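Immune protein (Enterobacter cloacae, PDB 6D7Y) probably protects cells from the toxic C-terminal tip of the contact-dependent growth inhibition protein CdiA by binding it, as cognate immunity proteins do. Local coordinates at residues 21-26 and 116-121; 27-32 and 77-82; 110-115 and 144-149. All coordinates share one frame; numbering follows the deposited sequence. Where two conformers were deposited one is given.

Interaction 1: 21-26 and 116-121; sequences LKEIES and QKYMNG
Y118 of helix 105-126 reaches across to E23 of helix 17-25, and this one pair of side chains bridges two helices that pack on the same antiparallel sheet. The backbones stay well apart, with the CA atoms of I24 and M119, the nearest across the contact, 10.4 Å from each other. The polar link is a short hydrogen bond in which Y118 OH donates to E23 OE2 at 2.6 Å, using the anti lone pair of that oxygen. The two side chains come from opposite directions. With CG swung opposite the backbone N (chi1 170°), the Y118 ring projects from its helix, while E23 bends at chi2 (58°) to bring its carboxylate to the ring edge. Carboxylate and ring are nearly coplanar, 24° apart, and OE2 lies in the ring plane. Van der Waals contact is slight: the aliphatic part of E23 touches the phenol oxygen, and the backbone N of I24 comes within 4.4 Å of Y118 OH, while the I24 side chain packs on F9 of strand 3-10. Within 21-26, S26 OG donates to the E23 carbonyl O at 2.6 Å.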
ATOM      1  N   LEU B  21      -8.885  -1.564   1.533  1.00 38.28           N
ATOM      2  CA  LEU B  21      -8.705  -0.148   1.197  1.00 38.16           C
ATOM      3  C   LEU B  21      -9.342   0.763   2.241  1.00 39.78           C
ATOM      4  O   LEU B  21      -8.738   1.763   2.607  1.00 39.98           O
ATOM      5  CB  LEU B  21      -9.172   0.161  -0.229  1.00 38.18           C
ATOM      6  CG  LEU B  21      -8.324  -0.496  -1.342  1.00 37.29           C
ATOM      7  CD1 LEU B  21      -9.020  -0.371  -2.688  1.00 38.14           C
ATOM      8  CD2 LEU B  21      -6.899   0.050  -1.417  1.00 35.32           C
ATOM      9  N   LYS B  22     -10.533   0.408   2.741  1.00 42.58           N
ATOM     10  CA  LYS B  22     -11.206   1.200   3.792  1.00 44.52           C
ATOM     11  C   LYS B  22     -10.390   1.160   5.075  1.00 44.09           C
ATOM     12  O   LYS B  22     -10.297   2.149   5.782  1.00 44.06           O
ATOM     13  CB  LYS B  22     -12.637   0.693   4.064  1.00 47.27           C
ATOM     14  CG  LYS B  22     -13.629   0.874   2.920  1.00 48.65           C
ATOM     15  CD  LYS B  22     -13.845   2.328   2.520  1.00 49.30           C
ATOM     16  CE  LYS B  22     -14.454   3.180   3.628  1.00 51.40           C
ATOM     17  NZ  LYS B  22     -14.580   4.601   3.182  1.00 51.54           N
ATOM     18  N   GLU B  23      -9.816  -0.002   5.366  1.00 45.05           N
ATOM     19  CA  GLU B  23      -8.950  -0.200   6.532  1.00 45.71           C
ATOM     20  C   GLU B  23      -7.738   0.746   6.462  1.00 44.74           C
ATOM     21  O   GLU B  23      -7.429   1.454   7.428  1.00 45.39           O
ATOM     22  CB  GLU B  23      -8.525  -1.684   6.588  1.00 47.89           C
ATOM     23  CG  GLU B  23      -7.317  -2.023   7.450  1.00 48.64           C
ATOM     24  CD  GLU B  23      -7.466  -1.614   8.897  1.00 51.50           C
ATOM     25  OE1 GLU B  23      -8.614  -1.496   9.376  1.00 56.05           O
ATOM     26  OE2 GLU B  23      -6.424  -1.435   9.572  1.00 51.58           O
ATOM     27  N   ILE B  24      -7.066   0.760   5.308  1.00 42.08           N
ATOM     28  CA  ILE B  24      -5.930   1.652   5.089  1.00 40.39           C
ATOM     29  C   ILE B  24      -6.404   3.118   5.097  1.00 40.53           C
ATOM     30  O   ILE B  24      -5.775   3.954   5.732  1.00 39.29           O
ATOM     31  CB  ILE B  24      -5.221   1.347   3.755  1.00 39.31           C
ATOM     32  CG1 ILE B  24      -4.690  -0.096   3.737  1.00 39.03           C
ATOM     33  CG2 ILE B  24      -4.058   2.313   3.526  1.00 38.23           C
ATOM     34  CD1 ILE B  24      -4.104  -0.497   2.397  1.00 38.67           C
ATOM     35  N   GLU B  25      -7.502   3.419   4.399  1.00 42.35           N
ATOM     36  CA  GLU B  25      -8.024   4.806   4.341  1.00 43.89           C
ATOM     37  C   GLU B  25      -8.346   5.395   5.724  1.00 44.32           C
ATOM     38  O   GLU B  25      -8.188   6.605   5.949  1.00 43.93           O
ATOM     39  CB  GLU B  25      -9.291   4.907   3.470  1.00 47.22           C
ATOM     40  CG  GLU B  25      -9.848   6.345   3.344  1.00 49.93           C
ATOM     41  CD  GLU B  25     -11.181   6.450   2.620  1.00 52.40           C
ATOM     42  OE1 GLU B  25     -11.631   7.595   2.388  1.00 57.22           O
ATOM     43  OE2 GLU B  25     -11.790   5.408   2.305  1.00 55.17           O
ATOM     44  N   SER B  26      -8.814   4.549   6.636  1.00 44.14           N
ATOM     45  CA  SER B  26      -9.183   5.010   7.990  1.00 45.94           C
ATOM     46  C   SER B  26      -8.010   5.461   8.870  1.00 44.48           C
ATOM     47  O   SER B  26      -8.218   6.142   9.881  1.00 45.69           O
ATOM     48  CB  SER B  26      -9.977   3.926   8.727  1.00 47.05           C
ATOM     49  OG  SER B  26      -9.199   2.763   8.864  1.00 46.05           O
ATOM     50  N   GLN B 116       5.645  -3.680   9.542  1.00 28.53           N
ATOM     51  CA  GLN B 116       5.683  -5.152   9.659  1.00 29.99           C
ATOM     52  C   GLN B 116       4.658  -5.642  10.695  1.00 32.49           C
ATOM     53  O   GLN B 116       3.922  -6.613  10.460  1.00 32.19           O
ATOM     54  CB  GLN B 116       7.093  -5.669  10.026  1.00 30.52           C
ATOM     55  CG  GLN B 116       7.183  -7.206   9.994  1.00 33.12           C
ATOM     56  CD  GLN B 116       8.524  -7.776  10.439  1.00 37.27           C
ATOM     57  OE1 GLN B 116       9.178  -7.231  11.329  1.00 42.95           O
ATOM     58  NE2 GLN B 116       8.927  -8.918   9.839  1.00 36.04           N
ATOM     59  N   LYS B 117       4.633  -4.985  11.851  1.00 35.20           N
ATOM     60  CA  LYS B 117       3.689  -5.341  12.918  1.00 38.44           C
ATOM     61  C   LYS B 117       2.238  -5.148  12.486  1.00 37.81           C
ATOM     62  O   LYS B 117       1.392  -6.033  12.686  1.00 38.34           O
ATOM     63  CB  LYS B 117       3.937  -4.492  14.164  1.00 42.43           C
ATOM     64  CG  LYS B 117       5.275  -4.706  14.842  1.00 44.42           C
ATOM     65  CD  LYS B 117       5.433  -3.707  15.983  1.00 49.31           C
ATOM     66  CE  LYS B 117       6.779  -3.831  16.674  1.00 51.39           C
ATOM     67  NZ  LYS B 117       6.937  -5.177  17.286  1.00 54.37           N
ATOM     68  N   TYR B 118       1.958  -3.971  11.932  1.00 36.74           N
ATOM     69  CA  TYR B 118       0.635  -3.620  11.432  1.00 36.82           C
ATOM     70  C   TYR B 118       0.103  -4.603  10.391  1.00 35.15           C
ATOM     71  O   TYR B 118      -1.022  -5.098  10.514  1.00 36.33           O
ATOM     72  CB  TYR B 118       0.628  -2.196  10.846  1.00 37.74           C
ATOM     73  CG  TYR B 118      -0.655  -1.895  10.107  1.00 38.74           C
ATOM     74  CD1 TYR B 118      -1.858  -1.792  10.795  1.00 42.05           C
ATOM     75  CD2 TYR B 118      -0.670  -1.734   8.728  1.00 38.12           C
ATOM     76  CE1 TYR B 118      -3.047  -1.545  10.133  1.00 43.69           C
ATOM     77  CE2 TYR B 118      -1.854  -1.479   8.054  1.00 39.98           C
ATOM     78  CZ  TYR B 118      -3.039  -1.384   8.765  1.00 43.05           C
ATOM     79  OH  TYR B 118      -4.229  -1.140   8.119  1.00 47.28           O
HETATM   80  N   MSE B 119       0.925  -4.906   9.392  1.00 32.42           N
HETATM   81  CA  MSE B 119       0.536  -5.808   8.291  1.00 31.95           C
HETATM   82  C   MSE B 119       0.349  -7.211   8.773  1.00 32.72           C
HETATM   83  O   MSE B 119      -0.619  -7.878   8.399  1.00 34.01           O
HETATM   84  CB  MSE B 119       1.595  -5.750   7.175  1.00 30.21           C
HETATM   85  CG  MSE B 119       1.587  -4.378   6.513  1.00 30.43           C
HETATM   86 SE   MSE B 119       3.204  -4.107   5.416  1.00 31.15          SE
HETATM   87  CE  MSE B 119       2.278  -4.255   3.691  1.00 27.38           C
ATOM     88  N   ASN B 120       1.265  -7.680   9.612  1.00 32.95           N
ATOM     89  CA  ASN B 120       1.154  -9.042  10.154  1.00 35.15           C
ATOM     90  C   ASN B 120      -0.148  -9.167  10.945  1.00 37.44           C
ATOM     91  O   ASN B 120      -0.831 -10.188  10.887  1.00 37.47           O
ATOM     92  CB  ASN B 120       2.321  -9.359  11.077  1.00 35.63           C
ATOM     93  CG  ASN B 120       2.291 -10.789  11.565  1.00 38.05           C
ATOM     94  OD1 ASN B 120       2.307 -11.727  10.771  1.00 39.02           O
ATOM     95  ND2 ASN B 120       2.279 -10.961  12.871  1.00 40.55           N
ATOM     96  N   GLY B 121      -0.473  -8.108  11.679  1.00 37.47           N
ATOM     97  CA  GLY B 121      -1.677  -8.061  12.483  1.00 40.43           C
ATOM     98  C   GLY B 121      -2.975  -8.173  11.705  1.00 41.45           C
ATOM     99  O   GLY B 121      -3.956  -8.652  12.246  1.00 44.28           O
TER

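Interaction 2: 27-32 and 77-82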
ATOM      1  N   LYS B  27      -6.791   5.075   8.500  0.50 43.07           N
ATOM      2  CA  LYS B  27      -5.610   5.458   9.275  0.50 43.08           C
ATOM      3  C   LYS B  27      -5.018   6.790   8.777  0.50 42.54           C
ATOM      4  O   LYS B  27      -4.033   7.284   9.334  0.50 43.45           O
ATOM      5  CB  LYS B  27      -4.588   4.310   9.277  0.50 42.50           C
ATOM      6  CG  LYS B  27      -5.226   2.990   9.728  0.50 43.71           C
ATOM      7  CD  LYS B  27      -4.254   1.814   9.818  0.50 43.44           C
ATOM      8  CE  LYS B  27      -3.445   1.801  11.110  0.50 43.82           C
ATOM      9  NZ  LYS B  27      -2.626   3.015  11.315  0.50 44.25           N
ATOM     10  N   SER B  28      -5.628   7.374   7.739  1.00 42.39           N
ATOM     11  CA  SER B  28      -5.189   8.670   7.214  1.00 41.46           C
ATOM     12  C   SER B  28      -6.156   9.803   7.507  1.00 43.60           C
ATOM     13  O   SER B  28      -7.340   9.581   7.780  1.00 43.77           O
ATOM     14  CB  SER B  28      -5.034   8.592   5.717  1.00 40.88           C
ATOM     15  OG  SER B  28      -6.286   8.417   5.068  1.00 42.61           O
ATOM     16  N   ASP B  29      -5.642  11.029   7.402  1.00 43.49           N
ATOM     17  CA  ASP B  29      -6.456  12.226   7.618  1.00 45.24           C
ATOM     18  C   ASP B  29      -7.324  12.505   6.401  1.00 45.24           C
ATOM     19  O   ASP B  29      -8.491  12.851   6.546  1.00 45.68           O
ATOM     20  CB  ASP B  29      -5.591  13.435   7.943  1.00 46.44           C
ATOM     21  CG  ASP B  29      -4.918  13.333   9.297  1.00 47.27           C
ATOM     22  OD1 ASP B  29      -5.247  12.423  10.075  1.00 47.62           O
ATOM     23  OD2 ASP B  29      -4.064  14.195   9.591  1.00 48.35           O
ATOM     24  N   ARG B  30      -6.756  12.369   5.207  1.00 43.79           N
ATOM     25  CA  ARG B  30      -7.510  12.600   3.981  1.00 45.58           C
ATOM     26  C   ARG B  30      -6.846  11.995   2.764  1.00 43.52           C
ATOM     27  O   ARG B  30      -5.668  11.658   2.801  1.00 40.36           O
ATOM     28  CB  ARG B  30      -7.753  14.110   3.772  1.00 49.80           C
ATOM     29  CG  ARG B  30      -6.532  14.992   3.969  1.00 51.41           C
ATOM     30  CD  ARG B  30      -6.900  16.463   3.788  1.00 55.76           C
ATOM     31  NE  ARG B  30      -7.232  16.743   2.389  1.00 58.96           N
ATOM     32  CZ  ARG B  30      -6.359  17.124   1.447  1.00 60.21           C
ATOM     33  NH1 ARG B  30      -6.781  17.327   0.200  1.00 62.02           N
ATOM     34  NH2 ARG B  30      -5.067  17.304   1.725  1.00 61.73           N
ATOM     35  N   ILE B  31      -7.632  11.833   1.698  1.00 44.11           N
ATOM     36  CA  ILE B  31      -7.129  11.301   0.435  1.00 43.27           C
ATOM     37  C   ILE B  31      -7.555  12.195  -0.693  1.00 44.75           C
ATOM     38  O   ILE B  31      -8.631  12.803  -0.657  1.00 45.75           O
ATOM     39  CB  ILE B  31      -7.555   9.847   0.136  1.00 42.38           C
ATOM     40  CG1 ILE B  31      -9.053   9.711  -0.143  1.00 44.43           C
ATOM     41  CG2 ILE B  31      -7.120   8.932   1.265  1.00 42.14           C
ATOM     42  CD1 ILE B  31      -9.446   8.296  -0.509  1.00 44.33           C
ATOM     43  N   PHE B  32      -6.705  12.253  -1.701  1.00 45.50           N
ATOM     44  CA  PHE B  32      -6.906  13.110  -2.851  1.00 49.37           C
ATOM     45  C   PHE B  32      -6.006  12.656  -3.982  1.00 49.43           C
ATOM     46  O   PHE B  32      -5.268  11.665  -3.852  1.00 47.30           O
ATOM     47  CB  PHE B  32      -6.570  14.552  -2.465  1.00 52.04           C
ATOM     48  CG  PHE B  32      -5.204  14.707  -1.875  1.00 51.41           C
ATOM     49  CD1 PHE B  32      -5.001  14.494  -0.520  1.00 52.38           C
ATOM     50  CD2 PHE B  32      -4.119  15.046  -2.671  1.00 52.53           C
ATOM     51  CE1 PHE B  32      -3.742  14.616   0.037  1.00 53.69           C
ATOM     52  CE2 PHE B  32      -2.855  15.180  -2.120  1.00 52.45           C
ATOM     53  CZ  PHE B  32      -2.663  14.957  -0.763  1.00 53.79           C
ATOM     54  N   GLY B  77       1.309   5.825  17.130  1.00 72.21           N
ATOM     55  CA  GLY B  77       1.413   7.274  16.967  1.00 72.36           C
ATOM     56  C   GLY B  77       2.297   7.829  15.859  1.00 69.81           C
ATOM     57  O   GLY B  77       2.141   8.999  15.512  1.00 68.70           O
ATOM     58  N   LEU B  78       3.221   7.044  15.294  1.00 66.57           N
ATOM     59  CA  LEU B  78       4.066   7.606  14.220  1.00 64.29           C
ATOM     60  C   LEU B  78       3.190   7.794  12.972  1.00 61.47           C
ATOM     61  O   LEU B  78       2.391   6.911  12.618  1.00 60.15           O
ATOM     62  CB  LEU B  78       5.356   6.804  13.970  1.00 63.38           C
ATOM     63  CG  LEU B  78       5.462   5.380  13.437  1.00 62.04           C
ATOM     64  CD1 LEU B  78       5.038   5.287  11.978  1.00 59.91           C
ATOM     65  CD2 LEU B  78       6.916   4.930  13.558  1.00 62.59           C
ATOM     66  N   LYS B  79       3.341   8.955  12.331  1.00 58.89           N
ATOM     67  CA  LYS B  79       2.503   9.344  11.204  1.00 57.70           C
ATOM     68  C   LYS B  79       3.340   9.908  10.045  1.00 55.94           C
ATOM     69  O   LYS B  79       4.209  10.757  10.247  1.00 56.59           O
ATOM     70  CB  LYS B  79       1.522  10.399  11.731  1.00 61.04           C
ATOM     71  CG  LYS B  79       0.236  10.609  10.949  1.00 62.44           C
ATOM     72  CD  LYS B  79      -0.674  11.550  11.733  1.00 64.82           C
ATOM     73  CE  LYS B  79      -2.092  11.604  11.186  1.00 66.59           C
ATOM     74  NZ  LYS B  79      -2.991  12.456  12.023  1.00 69.61           N
ATOM     75  N   LEU B  80       3.070   9.425   8.836  1.00 51.73           N
ATOM     76  CA  LEU B  80       3.793   9.864   7.637  1.00 47.01           C
ATOM     77  C   LEU B  80       3.026  11.040   7.019  1.00 47.52           C
ATOM     78  O   LEU B  80       1.807  10.934   6.824  1.00 46.47           O
ATOM     79  CB  LEU B  80       3.862   8.714   6.638  1.00 43.66           C
ATOM     80  CG  LEU B  80       4.368   7.392   7.226  1.00 44.57           C
ATOM     81  CD1 LEU B  80       4.339   6.288   6.179  1.00 42.77           C
ATOM     82  CD2 LEU B  80       5.767   7.549   7.808  1.00 45.89           C
ATOM     83  N   PRO B  81       3.719  12.155   6.702  1.00 45.53           N
ATOM     84  CA  PRO B  81       3.022  13.312   6.087  1.00 45.69           C
ATOM     85  C   PRO B  81       2.288  13.020   4.764  1.00 43.13           C
ATOM     86  O   PRO B  81       1.118  13.419   4.640  1.00 41.83           O
ATOM     87  CB  PRO B  81       4.146  14.327   5.854  1.00 47.23           C
ATOM     88  CG  PRO B  81       5.202  13.966   6.843  1.00 48.43           C
ATOM     89  CD  PRO B  81       5.126  12.472   7.021  1.00 46.23           C
ATOM     90  N   VAL B  82       2.946  12.346   3.793  1.00 38.11           N
ATOM     91  CA  VAL B  82       2.284  12.041   2.506  1.00 35.51           C
ATOM     92  C   VAL B  82       2.662  10.652   1.963  1.00 31.77           C
ATOM     93  O   VAL B  82       3.841  10.343   1.834  1.00 31.63           O
ATOM     94  CB  VAL B  82       2.624  13.073   1.406  1.00 37.96           C
ATOM     95  CG1 VAL B  82       1.784  12.790   0.158  1.00 39.07           C
ATOM     96  CG2 VAL B  82       2.382  14.506   1.886  1.00 40.09           C
TER
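K79 and D29 form a salt bridge on the surface of the antiparallel sheet, linking the approach to edge strand 30-36 with strand 78-90. Strand 63-75 runs between these two in the sheet order, so the ion pair spans a neighbour rather than joining adjacent strands. K79 NZ donates to D29 OD1 at 3.0 Å, meeting it on the syn side and 17° out of the carboxylate plane. A second, weak bond from the same NZ goes to D29 OD2 at 3.2 Å, so the ammonium group sits at the mouth of the carboxylate, shared unequally by its oxygens. The last methylene of the lysine follows it in, with CE 3.4 Å from D29 OD1.

The two side chains cross at about a right angle. K79 is extended beyond CG, which carries its charge the full length of the chain toward the aspartate. D29 is presented by a classic beta bulge, in which D29 and R30 both face E70 of strand 63-75 and hydrogen-bond to its backbone, and R30 NH2 also forms a salt bridge with E70 OE1, placing further charges on this stretch of surface. Farther back, the K27 backbone pairs with S73, and S28 OG bonds to E25 O of helix 17-25. Next to K79, L80 pairs through its backbone with F72 and packs its side chain on helix 105-126. Beyond the bulge, F32 CD1 lies 3.2 Å above one face of the R30 guanidinium, offset toward its rim.

Interaction 3: 110-115 and 144-149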
ATOM      1  N   LYS B 110      12.743   2.265  11.399  1.00 28.88           N
ATOM      2  CA  LYS B 110      11.786   2.291  12.518  1.00 31.25           C
ATOM      3  C   LYS B 110      10.360   2.197  11.999  1.00 30.53           C
ATOM      4  O   LYS B 110       9.553   1.416  12.526  1.00 31.94           O
ATOM      5  CB  LYS B 110      12.011   3.540  13.373  1.00 34.29           C
ATOM      6  CG  LYS B 110      13.366   3.526  14.058  1.00 36.55           C
ATOM      7  CD  LYS B 110      13.625   4.807  14.844  1.00 39.99           C
ATOM      8  CE  LYS B 110      14.944   4.734  15.601  1.00 42.25           C
ATOM      9  NZ  LYS B 110      15.261   6.041  16.237  1.00 46.16           N
ATOM     10  N   VAL B 111      10.078   2.946  10.929  1.00 30.02           N
ATOM     11  CA  VAL B 111       8.766   2.942  10.263  1.00 29.74           C
ATOM     12  C   VAL B 111       8.485   1.558   9.675  1.00 28.59           C
ATOM     13  O   VAL B 111       7.365   1.028   9.774  1.00 28.90           O
ATOM     14  CB  VAL B 111       8.722   4.016   9.148  1.00 30.62           C
ATOM     15  CG1 VAL B 111       7.458   3.900   8.303  1.00 31.36           C
ATOM     16  CG2 VAL B 111       8.832   5.399   9.763  1.00 33.23           C
HETATM   17  N   MSE B 112       9.513   0.952   9.094  1.00 27.88           N
HETATM   18  CA  MSE B 112       9.365  -0.378   8.513  1.00 28.23           C
HETATM   19  C   MSE B 112       8.944  -1.416   9.529  1.00 28.85           C
HETATM   20  O   MSE B 112       8.079  -2.256   9.239  1.00 29.30           O
HETATM   21  CB  MSE B 112      10.673  -0.790   7.836  1.00 28.67           C
HETATM   22  CG  MSE B 112      10.904   0.045   6.588  1.00 29.45           C
HETATM   23 SE   MSE B 112       9.715  -0.640   5.176  1.00 35.85          SE
HETATM   24  CE  MSE B 112      10.121   0.653   3.787  1.00 29.48           C
ATOM     25  N   LEU B 113       9.566  -1.405  10.707  1.00 30.20           N
ATOM     26  CA  LEU B 113       9.213  -2.362  11.757  1.00 31.89           C
ATOM     27  C   LEU B 113       7.783  -2.156  12.241  1.00 32.16           C
ATOM     28  O   LEU B 113       7.092  -3.124  12.567  1.00 31.46           O
ATOM     29  CB  LEU B 113      10.219  -2.370  12.909  1.00 34.98           C
ATOM     30  CG  LEU B 113      11.593  -2.997  12.626  1.00 37.05           C
ATOM     31  CD1 LEU B 113      12.459  -2.919  13.869  1.00 39.29           C
ATOM     32  CD2 LEU B 113      11.474  -4.454  12.191  1.00 37.69           C
ATOM     33  N   GLU B 114       7.325  -0.910  12.260  1.00 32.60           N
ATOM     34  CA  GLU B 114       5.942  -0.630  12.629  1.00 34.49           C
ATOM     35  C   GLU B 114       5.008  -1.149  11.538  1.00 32.19           C
ATOM     36  O   GLU B 114       3.963  -1.719  11.850  1.00 33.05           O
ATOM     37  CB  GLU B 114       5.722   0.859  12.916  1.00 37.46           C
ATOM     38  CG  GLU B 114       6.439   1.362  14.162  1.00 41.00           C
ATOM     39  CD  GLU B 114       5.950   0.756  15.483  1.00 46.14           C
ATOM     40  OE1 GLU B 114       6.493   1.158  16.536  1.00 53.18           O
ATOM     41  OE2 GLU B 114       5.039  -0.109  15.509  1.00 48.45           O
ATOM     42  N   PHE B 115       5.383  -0.981  10.263  1.00 29.78           N
ATOM     43  CA  PHE B 115       4.565  -1.534   9.177  1.00 28.58           C
ATOM     44  C   PHE B 115       4.500  -3.047   9.258  1.00 28.34           C
ATOM     45  O   PHE B 115       3.433  -3.636   9.045  1.00 28.06           O
ATOM     46  CB  PHE B 115       5.077  -1.139   7.788  1.00 26.81           C
ATOM     47  CG  PHE B 115       4.460   0.110   7.239  1.00 26.50           C
ATOM     48  CD1 PHE B 115       3.145   0.089   6.791  1.00 27.98           C
ATOM     49  CD2 PHE B 115       5.191   1.271   7.104  1.00 26.74           C
ATOM     50  CE1 PHE B 115       2.551   1.218   6.254  1.00 28.81           C
ATOM     51  CE2 PHE B 115       4.610   2.404   6.555  1.00 27.70           C
ATOM     52  CZ  PHE B 115       3.286   2.377   6.128  1.00 27.93           C
ATOM     53  N   ARG B 144      15.286  -5.017   1.105  1.00 17.70           N
ATOM     54  CA  ARG B 144      14.151  -5.066   1.987  1.00 17.61           C
ATOM     55  C   ARG B 144      14.543  -4.947   3.460  1.00 18.31           C
ATOM     56  O   ARG B 144      15.665  -5.290   3.865  1.00 19.51           O
ATOM     57  CB  ARG B 144      13.358  -6.371   1.829  1.00 18.51           C
ATOM     58  CG  ARG B 144      12.609  -6.497   0.525  1.00 18.44           C
ATOM     59  CD  ARG B 144      11.811  -7.807   0.476  1.00 19.85           C
ATOM     60  NE  ARG B 144      11.232  -8.018  -0.838  1.00 20.25           N
ATOM     61  CZ  ARG B 144      10.594  -9.129  -1.204  1.00 22.33           C
ATOM     62  NH1 ARG B 144      10.159  -9.254  -2.447  1.00 23.00           N
ATOM     63  NH2 ARG B 144      10.432 -10.125  -0.342  1.00 23.24           N
ATOM     64  N   PHE B 145      13.592  -4.448   4.235  1.00 19.19           N
ATOM     65  CA  PHE B 145      13.672  -4.362   5.709  1.00 20.81           C
ATOM     66  C   PHE B 145      12.927  -5.561   6.293  1.00 21.58           C
ATOM     67  O   PHE B 145      13.223  -6.002   7.419  1.00 23.42           O
ATOM     68  CB  PHE B 145      13.087  -3.080   6.257  1.00 22.89           C
ATOM     69  CG  PHE B 145      13.955  -1.883   6.043  1.00 24.00           C
ATOM     70  CD1 PHE B 145      13.908  -1.173   4.843  1.00 25.95           C
ATOM     71  CD2 PHE B 145      14.813  -1.456   7.036  1.00 26.31           C
ATOM     72  CE1 PHE B 145      14.709  -0.059   4.641  1.00 26.49           C
ATOM     73  CE2 PHE B 145      15.614  -0.326   6.842  1.00 27.33           C
ATOM     74  CZ  PHE B 145      15.553   0.367   5.658  1.00 26.60           C
ATOM     75  N   PHE B 146      11.935  -6.056   5.572  1.00 20.25           N
ATOM     76  CA  PHE B 146      11.222  -7.252   6.032  1.00 21.48           C
ATOM     77  C   PHE B 146      10.434  -7.947   4.924  1.00 21.01           C
ATOM     78  O   PHE B 146      10.081  -7.349   3.926  1.00 18.98           O
ATOM     79  CB  PHE B 146      10.241  -6.902   7.201  1.00 22.21           C
ATOM     80  CG  PHE B 146       9.087  -6.046   6.786  1.00 21.85           C
ATOM     81  CD1 PHE B 146       9.195  -4.657   6.796  1.00 21.45           C
ATOM     82  CD2 PHE B 146       7.903  -6.617   6.336  1.00 22.31           C
ATOM     83  CE1 PHE B 146       8.126  -3.860   6.402  1.00 21.31           C
ATOM     84  CE2 PHE B 146       6.839  -5.828   5.931  1.00 22.47           C
ATOM     85  CZ  PHE B 146       6.951  -4.440   5.956  1.00 21.15           C
ATOM     86  N   THR B 147      10.163  -9.245   5.128  1.00 22.34           N
ATOM     87  CA  THR B 147       9.321  -9.995   4.231  1.00 23.19           C
ATOM     88  C   THR B 147       8.489 -10.860   5.173  1.00 24.24           C
ATOM     89  O   THR B 147       9.045 -11.639   5.944  1.00 24.68           O
ATOM     90  CB  THR B 147      10.073 -10.916   3.265  1.00 24.17           C
ATOM     91  OG1 THR B 147      10.957 -10.150   2.465  1.00 23.07           O
ATOM     92  CG2 THR B 147       9.068 -11.651   2.356  1.00 25.02           C
ATOM     93  N   ASN B 148       7.174 -10.691   5.125  1.00 24.55           N
ATOM     94  CA  ASN B 148       6.252 -11.405   6.015  1.00 27.87           C
ATOM     95  C   ASN B 148       6.697 -11.259   7.474  1.00 28.96           C
ATOM     96  O   ASN B 148       6.932 -10.141   7.918  1.00 28.77           O
ATOM     97  CB  ASN B 148       6.108 -12.863   5.573  1.00 29.00           C
ATOM     98  CG  ASN B 148       5.492 -12.976   4.208  1.00 29.77           C
ATOM     99  OD1 ASN B 148       4.653 -12.155   3.836  1.00 28.85           O
ATOM    100  ND2 ASN B 148       5.867 -14.009   3.459  1.00 31.62           N
ATOM    101  N   ASN B 149       6.892 -12.375   8.174  1.00 31.90           N
ATOM    102  CA  ASN B 149       7.305 -12.341   9.572  1.00 33.73           C
ATOM    103  C   ASN B 149       8.827 -12.458   9.762  1.00 34.52           C
ATOM    104  O   ASN B 149       9.279 -12.774  10.856  1.00 36.87           O
ATOM    105  CB  ASN B 149       6.576 -13.447  10.352  1.00 36.27           C
ATOM    106  CG  ASN B 149       6.847 -14.873   9.803  1.00 38.40           C
ATOM    107  OD1 ASN B 149       7.370 -15.056   8.688  1.00 37.33           O
ATOM    108  ND2 ASN B 149       6.459 -15.884  10.584  1.00 40.44           N
TER
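Helix 105-126 lies against the bulged strand 144-147 with its backbone closest at M112 and F145, whose CA atoms are 6.5 Å apart. F145 and F146 both face G133 in a classic beta bulge, and both side chains set out toward the helix. Selenomethionine M112 meets the two rings. Its CG stands over one face of F145 as a CH-pi contact, 4.0 Å from the ring centroid and 28° off the normal. The chain then bends at chi2 (-76°), and SE makes oblique Met-aromatic contacts with both rings, touching F146 CE1 at 3.8 Å. F146 also approaches the helix backbone, CE1 lying 3.3 Å from the carbonyl O of M112, and its CZ meets F115 CB at 4.2 Å. Strands 3-10 and 93-102 also line this region: M112 packs on F5, V7 and F100, and F115 on V7 and L98. Within 144-149, R144 NH2 donates to T147 OG1 at 2.9 Å, with the hydroxyl oxygen in the guanidinium plane. Across the helix-strand interface, cohesion rests on dispersion and on the polarisable chalcogen (selenium here, sulfur in ordinary methionine) beside aromatic rings, consistent with a hydrophobic core that seats the helix on the sheet.

Interactions 1 and 3 are buried and share helix 105-126, whose successive turns meet strand 144-147 and then helix 17-25; interaction 2 lies on the surface. Chemistry follows place: a lone tyrosine-glutamate hydrogen bond joins the helices in interaction 1, an exposed ion pair spans strands in interaction 2, and selenium and aromatic rings fill interaction 3. The contacts also adjoin. Helix 17-25 is followed by strand 30-36 after a short loop, and E25 OE1 lies 3.7 Å from I31 CD1. Between interactions 1 and 3, Q116 NE2 probably hydrogen-bonds to N148 O, and M119 touches F146. L78 and L80 connect interactions 2 and 3 by packing on V111, E114 and F115.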